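Local coordinates for protein succinate-semialdehyde dehydrogenase (Streptococcus pyogenes MGAS1882, PDB 4OGD) that probably oxidises succinic semialdehyde to succinate with NADP+ as the cofactor, as a member of the aldehyde dehydrogenase family, at residues H340-T345 with F362-E367. Numbering follows the deposited sequence.
Sequences HFVMPT and FGPVGE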
loop_
_atom_site.group_PDB
_atom_site.type_symbol
_atom_site.label_atom_id
_atom_site.label_comp_id
_atom_site.label_asym_id
_atom_site.label_seq_id
_atom_site.Cartn_x
_atom_site.Cartn_y
_atom_site.Cartn_z
ATOM N N HIS A 340 -4.185 -31.204 21.207
ATOM C CA HIS A 340 -3.621 -31.237 19.857
ATOM C C HIS A 340 -2.093 -31.186 19.833
ATOM O O HIS A 340 -1.498 -30.325 19.180
ATOM C CB HIS A 340 -4.210 -30.099 19.027
ATOM C CG HIS A 340 -5.695 -29.971 19.164
ATOM N ND1 HIS A 340 -6.558 -31.013 18.895
ATOM C CD2 HIS A 340 -6.467 -28.933 19.562
ATOM C CE1 HIS A 340 -7.800 -30.617 19.113
ATOM N NE2 HIS A 340 -7.773 -29.360 19.518
ATOM N N PHE A 341 -1.455 -32.128 20.520
ATOM C CA PHE A 341 0.000 -32.112 20.678
ATOM C C PHE A 341 0.793 -32.700 19.507
ATOM O O PHE A 341 0.439 -33.746 18.951
ATOM C CB PHE A 341 0.402 -32.839 21.964
ATOM C CG PHE A 341 0.081 -32.074 23.221
ATOM C CD1 PHE A 341 0.920 -31.063 23.657
ATOM C CD2 PHE A 341 -1.049 -32.374 23.965
ATOM C CE1 PHE A 341 0.641 -30.355 24.807
ATOM C CE2 PHE A 341 -1.345 -31.669 25.123
ATOM C CZ PHE A 341 -0.494 -30.655 25.546
ATOM N N VAL A 342 1.881 -32.019 19.157
ATOM C CA VAL A 342 2.872 -32.520 18.210
ATOM C C VAL A 342 4.228 -32.427 18.902
ATOM O O VAL A 342 4.581 -31.379 19.447
ATOM C CB VAL A 342 2.875 -31.675 16.904
ATOM C CG1 VAL A 342 4.017 -32.097 15.970
ATOM C CG2 VAL A 342 1.532 -31.788 16.196
ATOM N N MET A 343 4.991 -33.516 18.925
ATOM C CA MET A 343 6.288 -33.453 19.596
ATOM C C MET A 343 7.303 -32.720 18.731
ATOM O O MET A 343 7.191 -32.728 17.501
ATOM C CB MET A 343 6.804 -34.847 19.984
ATOM C CG MET A 343 7.627 -35.553 18.929
ATOM S SD MET A 343 8.365 -37.071 19.590
ATOM C CE MET A 343 9.810 -36.427 20.420
ATOM N N PRO A 344 8.278 -32.058 19.369
ATOM C CA PRO A 344 9.359 -31.405 18.625
ATOM C C PRO A 344 10.023 -32.421 17.706
ATOM O O PRO A 344 10.360 -33.524 18.135
ATOM C CB PRO A 344 10.316 -30.958 19.726
ATOM C CG PRO A 344 9.433 -30.776 20.924
ATOM C CD PRO A 344 8.437 -31.891 20.824
ATOM N N THR A 345 10.175 -32.055 16.441
ATOM C CA THR A 345 10.627 -32.987 15.426
ATOM C C THR A 345 11.675 -32.257 14.597
ATOM O O THR A 345 11.525 -31.066 14.334
ATOM C CB THR A 345 9.444 -33.405 14.536
ATOM O OG1 THR A 345 8.439 -34.035 15.344
ATOM C CG2 THR A 345 9.883 -34.363 13.435
ATOM N N PHE A 362 3.931 -24.704 10.240
ATOM C CA PHE A 362 3.459 -23.914 11.380
ATOM C C PHE A 362 3.327 -24.801 12.618
ATOM O O PHE A 362 2.235 -24.977 13.177
ATOM C CB PHE A 362 2.120 -23.248 11.026
ATOM C CG PHE A 362 2.028 -21.792 11.416
ATOM C CD1 PHE A 362 1.056 -21.357 12.307
ATOM C CD2 PHE A 362 2.902 -20.857 10.873
ATOM C CE1 PHE A 362 0.951 -19.999 12.658
ATOM C CE2 PHE A 362 2.814 -19.509 11.211
ATOM C CZ PHE A 362 1.838 -19.080 12.111
ATOM N N GLY A 363 4.456 -25.357 13.038
ATOM C CA GLY A 363 4.509 -26.234 14.196
ATOM C C GLY A 363 5.944 -26.445 14.621
ATOM O O GLY A 363 6.853 -25.817 14.083
ATOM N N PRO A 364 6.164 -27.342 15.594
ATOM C CA PRO A 364 7.473 -27.483 16.237
ATOM C C PRO A 364 8.418 -28.370 15.448
ATOM O O PRO A 364 8.879 -29.386 15.967
ATOM C CB PRO A 364 7.126 -28.159 17.565
ATOM C CG PRO A 364 5.894 -28.954 17.257
ATOM C CD PRO A 364 5.121 -28.145 16.257
ATOM N N VAL A 365 8.708 -27.979 14.210
ATOM C CA VAL A 365 9.519 -28.797 13.325
ATOM C C VAL A 365 10.795 -28.075 12.934
ATOM O O VAL A 365 10.771 -27.142 12.130
ATOM C CB VAL A 365 8.741 -29.196 12.055
ATOM C CG1 VAL A 365 9.593 -30.090 11.171
ATOM C CG2 VAL A 365 7.436 -29.894 12.426
ATOM N N GLY A 366 11.916 -28.513 13.493
ATOM C CA GLY A 366 13.201 -27.961 13.114
ATOM C C GLY A 366 13.607 -28.494 11.752
ATOM O O GLY A 366 13.305 -29.640 11.417
ATOM N N GLU A 367 14.247 -27.652 10.946
ATOM C CA GLU A 367 14.724 -28.069 9.623
ATOM C C GLU A 367 16.164 -27.631 9.467
ATOM O O GLU A 367 16.484 -26.463 9.667
ATOM C CB GLU A 367 13.872 -27.427 8.528
ATOM C CG GLU A 367 12.383 -27.701 8.659
ATOM C CD GLU A 367 11.551 -26.698 7.893
ATOM O OE1 GLU A 367 12.004 -26.262 6.815
ATOM O OE2 GLU A 367 10.463 -26.320 8.388
#
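Thr-345 and Val-365 form a parallel beta bridge, their CA atoms 4.8 Å apart, where the chain of 340-345 runs into a strand beside the start of strand 365-371. Two backbone hydrogen bonds, both made by Thr-345, flank the bridge: its N donates to Pro-364 O at 3.0 Å, and its O accepts the N-H of Gly-366 at 2.7 Å, the latter bent to 140° at the hydrogen. Each acceptor also takes a CA-H...O contact, Pro-364 O from Pro-344 CA and Thr-345 O from Val-365 CA, the second at 3.2 Å. An inverse gamma turn has Pro-364 at its middle position, with a weak bond from Val-365 N to Gly-363 O; the carbonyl of Pro-364, which takes no part in closing that turn, receives the Thr-345 bond.

The pyrrolidine ring of Pro-364 carries most of the side-chain contact. Its CG lies 3.5 Å from Val-342 O and 3.9 Å from Val-342 CG1, the branch that stands anti to the backbone N (chi1 174°), and the two side chains meet nearly at right angles. Leu-256 of helix 244-256 also packs on this ring. Thr-345 and Val-365 point their side chains to the same face of the sheet, where Val-365 rests on Val-314 and Ile-318 of helix 308-323. With chi1 near -60°, Thr-345 turns OG1 back along its own chain to Met-343 O, 2.8 Å away and approached from above the carbonyl plane.

All the touching residues are buried. Gly-366 pairs onward with Ile-347 and Glu-367 with Phe-269, which places strand 365-371 between 345-348 and 268-272. The bridge thus begins the pairing of adjacent parallel strands in a mixed, helix-flanked sheet of the aldehyde dehydrogenase fold.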